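Local atomic coordinates of HRDC domain-containing protein (Bifidobacterium adolescentis ATCC 15703, PDB entry 3CYM), a protein that is uncharacterized but is probably a ribonuclease D-like 3'-5' exonuclease, combining a nuclease fold with HRDC-like domains that probably bind nucleic acid. Residues A[42-47]-A[102-107]; A[55-60]-A[106-111]; A[95-100]-A[117-122]; A[121-126]-A[198-203]. One frame throughout, in Å; residues are numbered along the deposited sequence. Where two conformers were deposited one is given.

Contact 1: A[42-47]-A[102-107]; sequences AADAER and LQDLPG. With NA (sodium ion), chain B; NA (sodium ion), chain C.
Arg47 and Asp104 meet in a salt bridge whose N-H points straight at its acceptor, with NH1 2.5 Å from Asp104 OD1, shorter than usual and of doubtful exact length. Asp104 OD1 sits at the edge of the guanidinium, and the two flat groups are turned 42° against each other. One face of the same guanidinium lies by the backbone of the helix, with NH1 3.5 Å from Gln103 O, but no hydrogen bond is made there. Arg47 CG lies between the backbone N and the carbonyl carbon (chi1 55°), and a further bend at chi3 redirects the chain on its way to the guanidinium. The other carboxylate oxygen of Asp104, OD2, comes within 2.9 Å of Asp44 OD1; both atoms are acceptors, and a water on the sodium ion that Asp44 OD1 binds probably donates to Asp104 OD2. Strand 42-47 thus presents the Asp-X-Glu pair of an RNase H-like exonuclease, and with Asp104 and Asp172 the cluster is consistent with the DEDD site of the RNase D family. Asp44, its CG anti to the backbone N (chi1 -152°), splits its carboxylate between the metals: OD1 binds one sodium ion at 2.8 Å and OD2 the other at 2.7 Å. Glu46, its chain bent at chi2, binds the latter ion through OE2 at 2.7 Å, as does Asp172. Two waters bridge the ions, and one of them donates to Ala45 O.

Contact 2: A[55-60]-A[106-111]; sequences HEDWLV and PGFDEL
The Phe108 ring meets Val60 at its edge: CG2 of the valine lies close to the ring plane, 3.8 Å from CE2. The Asp57 carboxylate approaches the same ring obliquely, its OD2 4.2 Å from Phe108 CD2, while Trp96 of strand 95-98 meets Phe108 edge-to-face. Phe108 CG stands anti to its carbonyl carbon (chi1 -70°), and from there the ring extends to Val60. Asp57 OD2 also rests against the helix backbone, 3.8 Å from Gly107 C, an approach left open by the absence of a side chain on Gly107. Its other oxygen, OD1, forms a long, weak ion pair with Arg47. Further along the helix, Leu111 CD1 comes to 4.2 Å from Val60 CG2, and Trp84 of helix 84-91 touches both residues. One water accepts from Asp57 N and donates weakly to Gly107 O; another joins Glu110 OE2 to His55 O, the latter bond weak, and Glu110 has a salt bridge to Arg211. Strand 57-65 enters the sheet here through a classic beta bulge, Trp58 and Leu59 both facing Glu46, and helix 101-111 packs against that sheet as in the alpha/beta core of RNase H-like exonucleases.

Contact 3: A[95-100]-A[117-122]; sequences VWILHD and RLFDTE
Glu122 lies across one face of the His99 ring, its CB 3.8 Å from the ring centroid and almost on the normal, a CH-pi contact. At the edge of this ring, in its plane, Thr121 OG1 makes a 2.9 Å hydrogen bond with His99 ND1, while NE2 is bonded to Phe133 O, so the imidazole is held on both nitrogens. Beyond it the Asp100 and Glu122 side chains run alongside each other in the same direction, like charges with OD2 and OE1 3.7 Å apart; Asp100 OD2 is bonded to Gln103. Asp120, its CG anti to the backbone N (chi1 -165°), caps the helix that follows. Its OD1 accepts from Asp100 N at 2.8 Å on the syn side and from Glu122 N at 3.0 Å on the anti side, the two donors arriving from opposite faces of the carboxylate. At the other end, Val95 CG2 sits 3.7 Å above the centre of the Arg117 guanidinium, whose NE is bonded to Asp93 O. Between these groups the parallel strands pair Trp96 with Leu118 and Ile97 with Phe119, starting from the bond Trp96 N to Arg117 O. Helix 101-111 connects the two strands, making this a beta-alpha-beta crossover at the edge of the RNase H-like sheet.

Contact 4: A[121-126]-A[198-203]; sequences TEIAAR and EEFDYA
Helix segments 121-126 and 198-203 run in roughly opposite directions, 143° between their axes, which come no nearer than 10.2 Å. Their backbones are nearest at Ile123 and Glu199, whose CA atoms are 7.3 Å apart. Ile123 carries most of the contact and uses both branches. Its CG2, anti to the backbone N, presses on Glu199 CB at 3.5 Å and also meets Phe200 CE1 at 4.0 Å. The longer branch is extended (chi2 -180°), which takes CD1 to 3.9 Å from Ala203 CB, one turn further along the other helix. The Phe200 and Ile123 side chains pass alongside one another, pointing opposite ways; the ring takes Ile123 CG2 obliquely and offers its edge to Ala124, with CZ 4.3 Å from Ala124 CB. The side-chain contacts are apolar, Glu199 contributing its aliphatic part while its carboxylate turns to Trp419 and Arg417 and to a glycerol probably left from crystallisation. On the sheet side, the Phe200 ring meets that of Phe119 with planes about 55° apart, and Ala203 touches Leu118, which places helix 193-207 against the edge strand 117-120. Helix 176-190 covers Ala124 through Met183 and Leu187, and helix 418-433 reaches Glu199.

How the contacts relate
From the N terminus, strand 40-47 comes first, and contact 1 closes a long loop from it to helix 101-111. Contact 2 opens later, on strand 57-65, and ends further along the same helix, so the two overlap without nesting and share Pro106 and Gly107. Contact 3 closes a short loop between strands 95-98 and 117-120; it opens before that helix and closes after it, crossing both earlier contacts. Strand 95-98 also pairs with strand 40-47, which joins contacts 1 and 3 through the sheet. Contact 4 starts at Thr121 and Glu122, where contact 3 ends, and ties helix 121-127, which follows the edge strand, to helix 193-207, in series with contacts 1 and 2.

Contact 1: A[42-47]-A[102-107]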
loop_
_atom_site.group_PDB
_atom_site.type_symbol
_atom_site.label_atom_id
_atom_site.label_comp_id
_atom_site.label_asym_id
_atom_site.label_seq_id
_atom_site.Cartn_x
_atom_site.Cartn_y
_atom_site.Cartn_z
ATOM N N ALA A 42 6.375 -2.015 18.725
ATOM C CA ALA A 42 6.862 -1.476 17.454
ATOM C C ALA A 42 6.772 -2.577 16.403
ATOM O O ALA A 42 7.277 -3.673 16.626
ATOM C CB ALA A 42 8.298 -1.008 17.607
ATOM N N ALA A 43 6.125 -2.296 15.271
ATOM C CA ALA A 43 5.920 -3.300 14.219
ATOM C C ALA A 43 6.249 -2.804 12.812
ATOM O O ALA A 43 6.185 -1.608 12.538
ATOM C CB ALA A 43 4.503 -3.836 14.261
ATOM N N ASP A 44 6.612 -3.742 11.935
ATOM C CA ASP A 44 6.810 -3.479 10.502
ATOM C C ASP A 44 6.842 -4.792 9.716
ATOM O O ASP A 44 6.856 -5.874 10.309
ATOM C CB ASP A 44 8.110 -2.698 10.260
ATOM C CG ASP A 44 8.059 -1.855 9.018
ATOM O OD1 ASP A 44 6.993 -1.780 8.377
ATOM O OD2 ASP A 44 9.088 -1.263 8.645
ATOM N N ALA A 45 6.862 -4.695 8.386
ATOM C CA ALA A 45 6.958 -5.868 7.524
ATOM C C ALA A 45 7.644 -5.527 6.219
ATOM O O ALA A 45 7.505 -4.419 5.700
ATOM C CB ALA A 45 5.586 -6.450 7.249
ATOM N N GLU A 46 8.375 -6.496 5.682
ATOM C CA GLU A 46 8.990 -6.345 4.374
ATOM C C GLU A 46 8.355 -7.278 3.356
ATOM O O GLU A 46 7.982 -8.404 3.679
ATOM C CB GLU A 46 10.496 -6.595 4.442
ATOM C CG GLU A 46 11.271 -5.696 5.419
ATOM C CD GLU A 46 11.003 -4.209 5.234
ATOM O OE1 GLU A 46 11.033 -3.717 4.091
ATOM O OE2 GLU A 46 10.761 -3.506 6.242
ATOM N N ARG A 47 8.244 -6.800 2.122
ATOM C CA ARG A 47 7.723 -7.615 1.034
ATOM C C ARG A 47 8.582 -7.511 -0.226
ATOM O O ARG A 47 9.279 -6.522 -0.446
ATOM C CB ARG A 47 6.253 -7.300 0.755
ATOM C CG ARG A 47 5.941 -5.853 0.485
ATOM C CD ARG A 47 4.459 -5.578 0.728
ATOM N NE ARG A 47 4.122 -5.747 2.138
ATOM C CZ ARG A 47 4.139 -4.773 3.045
ATOM N NH1 ARG A 47 3.826 -5.044 4.299
ATOM N NH2 ARG A 47 4.457 -3.529 2.707
ATOM N N LEU A 102 -1.948 1.075 6.848
ATOM C CA LEU A 102 -2.716 0.464 5.766
ATOM C C LEU A 102 -1.863 -0.458 4.884
ATOM O O LEU A 102 -2.394 -1.336 4.197
ATOM C CB LEU A 102 -3.416 1.541 4.931
ATOM C CG LEU A 102 -4.856 1.953 5.292
ATOM C CD1 LEU A 102 -5.290 1.632 6.735
ATOM C CD2 LEU A 102 -5.106 3.433 4.957
ATOM N N GLN A 103 -0.547 -0.258 4.921
ATOM C CA GLN A 103 0.400 -1.100 4.194
ATOM C C GLN A 103 0.628 -2.483 4.818
ATOM O O GLN A 103 0.657 -3.479 4.100
ATOM C CB GLN A 103 1.735 -0.373 4.015
ATOM C CG GLN A 103 2.061 0.050 2.575
ATOM C CD GLN A 103 0.920 0.770 1.861
ATOM O OE1 GLN A 103 0.425 0.297 0.836
ATOM N NE2 GLN A 103 0.501 1.917 2.394
ATOM N N ASP A 104 0.795 -2.542 6.141
ATOM C CA ASP A 104 1.163 -3.800 6.807
ATOM C C ASP A 104 0.033 -4.554 7.500
ATOM O O ASP A 104 0.182 -5.740 7.799
ATOM C CB ASP A 104 2.296 -3.589 7.812
ATOM C CG ASP A 104 3.521 -2.967 7.190
ATOM O OD1 ASP A 104 3.827 -3.243 6.009
ATOM O OD2 ASP A 104 4.188 -2.180 7.892
ATOM N N LEU A 105 -1.077 -3.882 7.772
ATOM C CA LEU A 105 -2.204 -4.546 8.431
ATOM C C LEU A 105 -2.856 -5.690 7.635
ATOM O O LEU A 105 -3.248 -6.689 8.244
ATOM C CB LEU A 105 -3.248 -3.537 8.935
ATOM C CG LEU A 105 -2.917 -2.679 10.170
ATOM C CD1 LEU A 105 -3.906 -1.537 10.287
ATOM C CD2 LEU A 105 -2.869 -3.465 11.472
ATOM N N PRO A 106 -2.988 -5.564 6.288
ATOM C CA PRO A 106 -3.553 -6.722 5.579
ATOM C C PRO A 106 -2.710 -7.995 5.676
ATOM O O PRO A 106 -3.264 -9.088 5.846
ATOM C CB PRO A 106 -3.628 -6.241 4.126
ATOM C CG PRO A 106 -3.657 -4.764 4.214
ATOM C CD PRO A 106 -2.744 -4.448 5.353
ATOM N N GLY A 107 -1.387 -7.836 5.603
ATOM C CA GLY A 107 -0.447 -8.950 5.704
ATOM C C GLY A 107 -0.396 -9.567 7.087
ATOM O O GLY A 107 -0.312 -10.784 7.207
HETATM NA NA NA B . 9.986 -0.953 6.160
HETATM NA NA NA C . 6.058 -0.711 6.013
HETATM O O HOH W 1 8.216 -1.993 4.993
HETATM O O HOH W 2 10.947 -0.782 3.879
HETATM O O HOH W 3 2.203 -6.945 6.370
HETATM O O HOH W 4 5.229 0.144 8.313
HETATM O O HOH W 5 8.149 0.510 6.399
HETATM O O HOH W 6 4.221 0.812 5.640
#

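Contact 2: A[55-60]-A[106-111]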
loop_
_atom_site.group_PDB
_atom_site.type_symbol
_atom_site.label_atom_id
_atom_site.label_comp_id
_atom_site.label_asym_id
_atom_site.label_seq_id
_atom_site.Cartn_x
_atom_site.Cartn_y
_atom_site.Cartn_z
ATOM N N HIS A 55 1.735 -9.214 -2.308
ATOM C CA HIS A 55 2.170 -8.488 -1.125
ATOM C C HIS A 55 2.240 -9.407 0.089
ATOM O O HIS A 55 1.800 -9.056 1.185
ATOM C CB HIS A 55 1.261 -7.275 -0.890
ATOM C CG HIS A 55 1.071 -6.434 -2.114
ATOM N ND1 HIS A 55 2.035 -5.563 -2.575
ATOM C CD2 HIS A 55 0.050 -6.367 -3.001
ATOM C CE1 HIS A 55 1.608 -4.980 -3.679
ATOM N NE2 HIS A 55 0.405 -5.449 -3.958
ATOM N N GLU A 56 2.800 -10.595 -0.135
ATOM C CA GLU A 56 3.112 -11.529 0.934
ATOM C C GLU A 56 4.346 -11.012 1.672
ATOM O O GLU A 56 5.312 -10.561 1.049
ATOM C CB GLU A 56 3.370 -12.922 0.356
ATOM C CG GLU A 56 3.581 -14.026 1.385
ATOM C CD GLU A 56 4.094 -15.332 0.775
ATOM O OE1 GLU A 56 3.903 -15.562 -0.441
ATOM O OE2 GLU A 56 4.692 -16.134 1.525
ATOM N N ASP A 57 4.299 -11.057 2.999
ATOM C CA ASP A 57 5.425 -10.635 3.802
ATOM C C ASP A 57 6.528 -11.699 3.760
ATOM O O ASP A 57 6.280 -12.880 4.006
ATOM C CB ASP A 57 4.989 -10.359 5.244
ATOM C CG ASP A 57 4.017 -9.187 5.361
ATOM O OD1 ASP A 57 3.950 -8.340 4.440
ATOM O OD2 ASP A 57 3.316 -9.104 6.399
ATOM N N TRP A 58 7.737 -11.263 3.426
ATOM C CA TRP A 58 8.910 -12.119 3.468
ATOM C C TRP A 58 9.760 -11.847 4.704
ATOM O O TRP A 58 10.781 -12.508 4.943
ATOM C CB TRP A 58 9.704 -11.956 2.175
ATOM C CG TRP A 58 9.055 -12.713 1.065
ATOM C CD1 TRP A 58 8.101 -12.249 0.201
ATOM C CD2 TRP A 58 9.263 -14.088 0.733
ATOM N NE1 TRP A 58 7.718 -13.248 -0.663
ATOM C CE2 TRP A 58 8.416 -14.386 -0.365
ATOM C CE3 TRP A 58 10.091 -15.095 1.240
ATOM C CZ2 TRP A 58 8.381 -15.640 -0.960
ATOM C CZ3 TRP A 58 10.056 -16.344 0.650
ATOM C CH2 TRP A 58 9.198 -16.610 -0.437
ATOM N N LEU A 59 9.331 -10.859 5.482
ATOM C CA LEU A 59 9.917 -10.563 6.787
ATOM C C LEU A 59 8.916 -9.776 7.622
ATOM O O LEU A 59 8.088 -9.036 7.092
ATOM C CB LEU A 59 11.236 -9.787 6.655
ATOM C CG LEU A 59 12.085 -9.592 7.930
ATOM C CD1 LEU A 59 12.543 -10.897 8.564
ATOM C CD2 LEU A 59 13.275 -8.727 7.626
ATOM N N VAL A 60 9.005 -9.955 8.933
ATOM C CA VAL A 60 8.120 -9.313 9.882
ATOM C C VAL A 60 9.003 -8.865 11.064
ATOM O O VAL A 60 9.810 -9.642 11.568
ATOM C CB VAL A 60 6.970 -10.287 10.246
ATOM C CG1 VAL A 60 6.618 -10.211 11.662
ATOM C CG2 VAL A 60 5.739 -10.038 9.360
ATOM N N PRO A 106 -2.988 -5.564 6.288
ATOM C CA PRO A 106 -3.553 -6.722 5.579
ATOM C C PRO A 106 -2.710 -7.995 5.676
ATOM O O PRO A 106 -3.264 -9.088 5.846
ATOM C CB PRO A 106 -3.628 -6.241 4.126
ATOM C CG PRO A 106 -3.657 -4.764 4.214
ATOM C CD PRO A 106 -2.744 -4.448 5.353
ATOM N N GLY A 107 -1.387 -7.836 5.603
ATOM C CA GLY A 107 -0.447 -8.950 5.704
ATOM C C GLY A 107 -0.396 -9.567 7.087
ATOM O O GLY A 107 -0.312 -10.784 7.207
ATOM N N PHE A 108 -0.440 -8.724 8.121
ATOM C CA PHE A 108 -0.524 -9.176 9.516
ATOM C C PHE A 108 -1.804 -9.962 9.773
ATOM O O PHE A 108 -1.767 -11.018 10.400
ATOM C CB PHE A 108 -0.465 -7.999 10.500
ATOM C CG PHE A 108 0.883 -7.324 10.590
ATOM C CD1 PHE A 108 0.971 -6.004 10.991
ATOM C CD2 PHE A 108 2.060 -7.999 10.277
ATOM C CE1 PHE A 108 2.201 -5.370 11.081
ATOM C CE2 PHE A 108 3.291 -7.373 10.372
ATOM C CZ PHE A 108 3.359 -6.056 10.772
ATOM N N ASP A 109 -2.930 -9.432 9.291
ATOM C CA ASP A 109 -4.225 -10.119 9.334
ATOM C C ASP A 109 -4.164 -11.485 8.639
ATOM O O ASP A 109 -4.673 -12.479 9.161
ATOM C CB ASP A 109 -5.304 -9.255 8.683
ATOM C CG ASP A 109 -6.646 -9.948 8.620
ATOM O OD1 ASP A 109 -7.083 -10.306 7.501
ATOM O OD2 ASP A 109 -7.254 -10.145 9.691
ATOM N N GLU A 110 -3.508 -11.529 7.482
ATOM C CA GLU A 110 -3.366 -12.773 6.733
ATOM C C GLU A 110 -2.495 -13.838 7.393
ATOM O O GLU A 110 -2.675 -15.021 7.135
ATOM C CB GLU A 110 -2.932 -12.507 5.293
ATOM C CG GLU A 110 -4.092 -12.045 4.419
ATOM C CD GLU A 110 -4.015 -12.568 2.997
ATOM O OE1 GLU A 110 -5.086 -12.739 2.372
ATOM O OE2 GLU A 110 -2.889 -12.810 2.503
ATOM N N LEU A 111 -1.576 -13.427 8.259
ATOM C CA LEU A 111 -0.805 -14.391 9.051
ATOM C C LEU A 111 -1.570 -14.860 10.293
ATOM O O LEU A 111 -1.200 -15.851 10.923
ATOM C CB LEU A 111 0.583 -13.835 9.402
ATOM C CG LEU A 111 1.576 -13.792 8.228
ATOM C CD1 LEU A 111 2.652 -12.729 8.413
ATOM C CD2 LEU A 111 2.214 -15.148 7.970
HETATM O O HOH W 7 -0.188 -11.492 2.439
HETATM O O HOH W 8 1.680 -11.797 4.641
#

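Contact 3: A[95-100]-A[117-122]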
loop_
_atom_site.group_PDB
_atom_site.type_symbol
_atom_site.label_atom_id
_atom_site.label_comp_id
_atom_site.label_asym_id
_atom_site.label_seq_id
_atom_site.Cartn_x
_atom_site.Cartn_y
_atom_site.Cartn_z
ATOM N N VAL A 95 -0.546 -1.796 22.246
ATOM C CA VAL A 95 -0.626 -0.868 21.134
ATOM C C VAL A 95 0.426 -1.241 20.088
ATOM O O VAL A 95 1.604 -1.360 20.397
ATOM C CB VAL A 95 -0.433 0.601 21.618
ATOM C CG1 VAL A 95 -0.401 1.578 20.436
ATOM C CG2 VAL A 95 -1.532 0.998 22.593
ATOM N N TRP A 96 -0.006 -1.452 18.863
ATOM C CA TRP A 96 0.921 -1.659 17.768
ATOM C C TRP A 96 1.281 -0.296 17.178
ATOM O O TRP A 96 0.397 0.512 16.884
ATOM C CB TRP A 96 0.289 -2.553 16.710
ATOM C CG TRP A 96 0.082 -3.984 17.127
ATOM C CD1 TRP A 96 -0.482 -4.432 18.286
ATOM C CD2 TRP A 96 0.411 -5.155 16.366
ATOM N NE1 TRP A 96 -0.514 -5.803 18.302
ATOM C CE2 TRP A 96 0.029 -6.275 17.136
ATOM C CE3 TRP A 96 0.992 -5.368 15.110
ATOM C CZ2 TRP A 96 0.212 -7.591 16.692
ATOM C CZ3 TRP A 96 1.166 -6.676 14.667
ATOM C CH2 TRP A 96 0.778 -7.767 15.457
ATOM N N ILE A 97 2.575 -0.025 17.049
ATOM C CA ILE A 97 3.048 1.170 16.363
ATOM C C ILE A 97 3.479 0.796 14.952
ATOM O O ILE A 97 4.374 -0.046 14.753
ATOM C CB ILE A 97 4.216 1.866 17.089
ATOM C CG1 ILE A 97 3.936 2.015 18.575
ATOM C CG2 ILE A 97 4.465 3.239 16.496
ATOM C CD1 ILE A 97 5.196 2.050 19.367
ATOM N N LEU A 98 2.819 1.416 13.982
ATOM C CA LEU A 98 3.079 1.189 12.572
ATOM C C LEU A 98 3.193 2.545 11.895
ATOM O O LEU A 98 2.532 3.499 12.301
ATOM C CB LEU A 98 1.938 0.384 11.940
ATOM C CG LEU A 98 1.915 -1.153 12.017
ATOM C CD1 LEU A 98 1.477 -1.667 13.370
ATOM C CD2 LEU A 98 0.994 -1.726 10.956
ATOM N N HIS A 99 4.060 2.638 10.892
ATOM C CA HIS A 99 4.160 3.840 10.067
ATOM C C HIS A 99 3.439 3.527 8.772
ATOM O O HIS A 99 3.893 2.662 8.018
ATOM C CB HIS A 99 5.628 4.198 9.791
ATOM C CG HIS A 99 5.812 5.553 9.183
ATOM N ND1 HIS A 99 5.874 6.705 9.937
ATOM C CD2 HIS A 99 5.923 5.943 7.891
ATOM C CE1 HIS A 99 6.025 7.745 9.137
ATOM N NE2 HIS A 99 6.059 7.309 7.891
ATOM N N ASP A 100 2.314 4.208 8.542
ATOM C CA ASP A 100 1.394 3.934 7.421
ATOM C C ASP A 100 0.845 2.512 7.547
ATOM O O ASP A 100 1.257 1.592 6.829
ATOM C CB ASP A 100 2.059 4.200 6.052
ATOM C CG ASP A 100 1.096 4.055 4.870
ATOM O OD1 ASP A 100 -0.140 4.034 5.062
ATOM O OD2 ASP A 100 1.595 3.963 3.731
ATOM N N ARG A 117 -5.029 -2.485 19.317
ATOM C CA ARG A 117 -4.878 -1.039 19.405
ATOM C C ARG A 117 -3.785 -0.602 18.425
ATOM O O ARG A 117 -2.896 -1.388 18.084
ATOM C CB ARG A 117 -4.537 -0.604 20.840
ATOM C CG ARG A 117 -5.740 -0.612 21.803
ATOM C CD ARG A 117 -5.428 -0.031 23.172
ATOM N NE ARG A 117 -4.461 -0.835 23.919
ATOM C CZ ARG A 117 -3.940 -0.491 25.096
ATOM N NH1 ARG A 117 -3.062 -1.291 25.690
ATOM N NH2 ARG A 117 -4.291 0.648 25.683
ATOM N N LEU A 118 -3.863 0.644 17.974
ATOM C CA LEU A 118 -2.936 1.164 16.975
ATOM C C LEU A 118 -2.499 2.581 17.278
ATOM O O LEU A 118 -3.297 3.405 17.713
ATOM C CB LEU A 118 -3.591 1.131 15.592
ATOM C CG LEU A 118 -2.793 1.522 14.348
ATOM C CD1 LEU A 118 -1.723 0.478 14.059
ATOM C CD2 LEU A 118 -3.747 1.658 13.184
ATOM N N PHE A 119 -1.216 2.850 17.066
ATOM C CA PHE A 119 -0.737 4.208 16.892
ATOM C C PHE A 119 -0.042 4.254 15.546
ATOM O O PHE A 119 0.984 3.603 15.347
ATOM C CB PHE A 119 0.221 4.632 18.005
ATOM C CG PHE A 119 0.574 6.091 17.969
ATOM C CD1 PHE A 119 -0.126 6.999 18.737
ATOM C CD2 PHE A 119 1.607 6.563 17.157
ATOM C CE1 PHE A 119 0.182 8.362 18.691
ATOM C CE2 PHE A 119 1.923 7.917 17.113
ATOM C CZ PHE A 119 1.213 8.814 17.882
ATOM N N ASP A 120 -0.605 5.022 14.620
ATOM C CA ASP A 120 0.000 5.178 13.303
ATOM C C ASP A 120 0.867 6.445 13.279
ATOM O O ASP A 120 0.348 7.563 13.337
ATOM C CB ASP A 120 -1.081 5.185 12.210
ATOM C CG ASP A 120 -0.530 4.969 10.804
ATOM O OD1 ASP A 120 0.607 5.386 10.486
ATOM O OD2 ASP A 120 -1.275 4.397 9.986
ATOM N N THR A 121 2.186 6.267 13.188
ATOM C CA THR A 121 3.107 7.409 13.213
ATOM C C THR A 121 3.039 8.244 11.932
ATOM O O THR A 121 3.428 9.403 11.941
ATOM C CB THR A 121 4.586 7.012 13.492
ATOM O OG1 THR A 121 5.001 5.997 12.572
ATOM C CG2 THR A 121 4.772 6.519 14.916
ATOM N N GLU A 122 2.557 7.661 10.834
ATOM C CA GLU A 122 2.381 8.435 9.622
ATOM C C GLU A 122 1.138 9.290 9.759
ATOM O O GLU A 122 1.193 10.481 9.503
ATOM C CB GLU A 122 2.317 7.571 8.354
ATOM C CG GLU A 122 2.056 8.407 7.089
ATOM C CD GLU A 122 2.548 7.774 5.802
ATOM O OE1 GLU A 122 1.700 7.495 4.934
ATOM O OE2 GLU A 122 3.773 7.567 5.651
#

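Contact 4: A[121-126]-A[198-203]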
loop_
_atom_site.group_PDB
_atom_site.type_symbol
_atom_site.label_atom_id
_atom_site.label_comp_id
_atom_site.label_asym_id
_atom_site.label_seq_id
_atom_site.Cartn_x
_atom_site.Cartn_y
_atom_site.Cartn_z
ATOM N N THR A 121 2.186 6.267 13.188
ATOM C CA THR A 121 3.107 7.409 13.213
ATOM C C THR A 121 3.039 8.244 11.932
ATOM O O THR A 121 3.428 9.403 11.941
ATOM C CB THR A 121 4.586 7.012 13.492
ATOM O OG1 THR A 121 5.001 5.997 12.572
ATOM C CG2 THR A 121 4.772 6.519 14.916
ATOM N N GLU A 122 2.557 7.661 10.834
ATOM C CA GLU A 122 2.381 8.435 9.622
ATOM C C GLU A 122 1.138 9.290 9.759
ATOM O O GLU A 122 1.193 10.481 9.503
ATOM C CB GLU A 122 2.317 7.571 8.354
ATOM C CG GLU A 122 2.056 8.407 7.089
ATOM C CD GLU A 122 2.548 7.774 5.802
ATOM O OE1 GLU A 122 1.700 7.495 4.934
ATOM O OE2 GLU A 122 3.773 7.567 5.651
ATOM N N ILE A 123 0.035 8.684 10.189
ATOM C CA ILE A 123 -1.219 9.415 10.382
ATOM C C ILE A 123 -1.061 10.590 11.358
ATOM O O ILE A 123 -1.488 11.715 11.064
ATOM C CB ILE A 123 -2.365 8.457 10.791
ATOM C CG1 ILE A 123 -2.749 7.569 9.599
ATOM C CG2 ILE A 123 -3.566 9.229 11.319
ATOM C CD1 ILE A 123 -3.872 6.584 9.870
ATOM N N ALA A 124 -0.420 10.324 12.497
ATOM C CA ALA A 124 -0.087 11.348 13.489
ATOM C C ALA A 124 0.783 12.481 12.931
ATOM O O ALA A 124 0.516 13.647 13.196
ATOM C CB ALA A 124 0.579 10.715 14.697
ATOM N N ALA A 125 1.797 12.145 12.139
ATOM C CA ALA A 125 2.658 13.171 11.524
ATOM C C ALA A 125 1.902 14.126 10.599
ATOM O O ALA A 125 2.159 15.326 10.614
ATOM C CB ALA A 125 3.819 12.524 10.782
ATOM N N ARG A 126 0.969 13.580 9.821
ATOM C CA ARG A 126 0.122 14.339 8.886
ATOM C C ARG A 126 -0.801 15.303 9.619
ATOM O O ARG A 126 -0.912 16.478 9.270
ATOM C CB ARG A 126 -0.774 13.394 8.074
ATOM C CG ARG A 126 -0.096 12.242 7.392
ATOM C CD ARG A 126 0.528 12.653 6.102
ATOM N NE ARG A 126 -0.414 12.784 4.995
ATOM C CZ ARG A 126 -0.804 13.942 4.469
ATOM N NH1 ARG A 126 -1.663 13.953 3.458
ATOM N NH2 ARG A 126 -0.350 15.089 4.952
ATOM N N GLU A 198 -9.288 8.607 16.663
ATOM C CA GLU A 198 -10.336 8.271 15.672
ATOM C C GLU A 198 -9.766 7.806 14.329
ATOM O O GLU A 198 -10.353 6.949 13.651
ATOM C CB GLU A 198 -11.253 9.473 15.417
ATOM C CG GLU A 198 -12.270 9.765 16.506
ATOM C CD GLU A 198 -13.332 10.769 16.071
ATOM O OE1 GLU A 198 -13.772 11.573 16.921
ATOM O OE2 GLU A 198 -13.734 10.758 14.888
ATOM N N GLU A 199 -8.631 8.388 13.940
ATOM C CA GLU A 199 -7.976 8.012 12.703
ATOM C C GLU A 199 -7.296 6.663 12.840
ATOM O O GLU A 199 -7.187 5.930 11.857
ATOM C CB GLU A 199 -6.975 9.076 12.256
ATOM C CG GLU A 199 -7.587 10.379 11.779
ATOM C CD GLU A 199 -8.539 10.194 10.622
ATOM O OE1 GLU A 199 -9.750 10.428 10.824
ATOM O OE2 GLU A 199 -8.084 9.811 9.520
ATOM N N PHE A 200 -6.858 6.330 14.056
ATOM C CA PHE A 200 -6.252 5.022 14.333
ATOM C C PHE A 200 -7.316 3.917 14.339
ATOM O O PHE A 200 -7.151 2.862 13.695
ATOM C CB PHE A 200 -5.522 5.016 15.679
ATOM C CG PHE A 200 -4.457 6.066 15.814
ATOM C CD1 PHE A 200 -3.777 6.562 14.703
ATOM C CD2 PHE A 200 -4.109 6.538 17.078
ATOM C CE1 PHE A 200 -2.798 7.526 14.852
ATOM C CE2 PHE A 200 -3.129 7.492 17.236
ATOM C CZ PHE A 200 -2.465 7.988 16.130
ATOM N N ASP A 201 -8.395 4.167 15.084
ATOM C CA ASP A 201 -9.569 3.300 15.110
ATOM C C ASP A 201 -10.037 2.897 13.708
ATOM O O ASP A 201 -10.271 1.722 13.445
ATOM C CB ASP A 201 -10.721 4.006 15.828
ATOM C CG ASP A 201 -10.526 4.091 17.331
ATOM O OD1 ASP A 201 -9.625 3.421 17.874
ATOM O OD2 ASP A 201 -11.298 4.830 17.972
ATOM N N TYR A 202 -10.159 3.889 12.827
ATOM C CA TYR A 202 -10.611 3.706 11.452
ATOM C C TYR A 202 -9.606 2.943 10.576
ATOM O O TYR A 202 -10.002 2.094 9.766
ATOM C CB TYR A 202 -10.923 5.076 10.842
ATOM C CG TYR A 202 -11.218 5.075 9.355
ATOM C CD1 TYR A 202 -12.457 4.661 8.869
ATOM C CD2 TYR A 202 -10.263 5.524 8.435
ATOM C CE1 TYR A 202 -12.730 4.680 7.502
ATOM C CE2 TYR A 202 -10.524 5.542 7.071
ATOM C CZ TYR A 202 -11.755 5.122 6.614
ATOM O OH TYR A 202 -12.013 5.143 5.268
ATOM N N ALA A 203 -8.321 3.266 10.727
ATOM C CA ALA A 203 -7.242 2.596 9.985
ATOM C C ALA A 203 -7.145 1.113 10.332
ATOM O O ALA A 203 -6.895 0.281 9.461
ATOM C CB ALA A 203 -5.923 3.277 10.252
#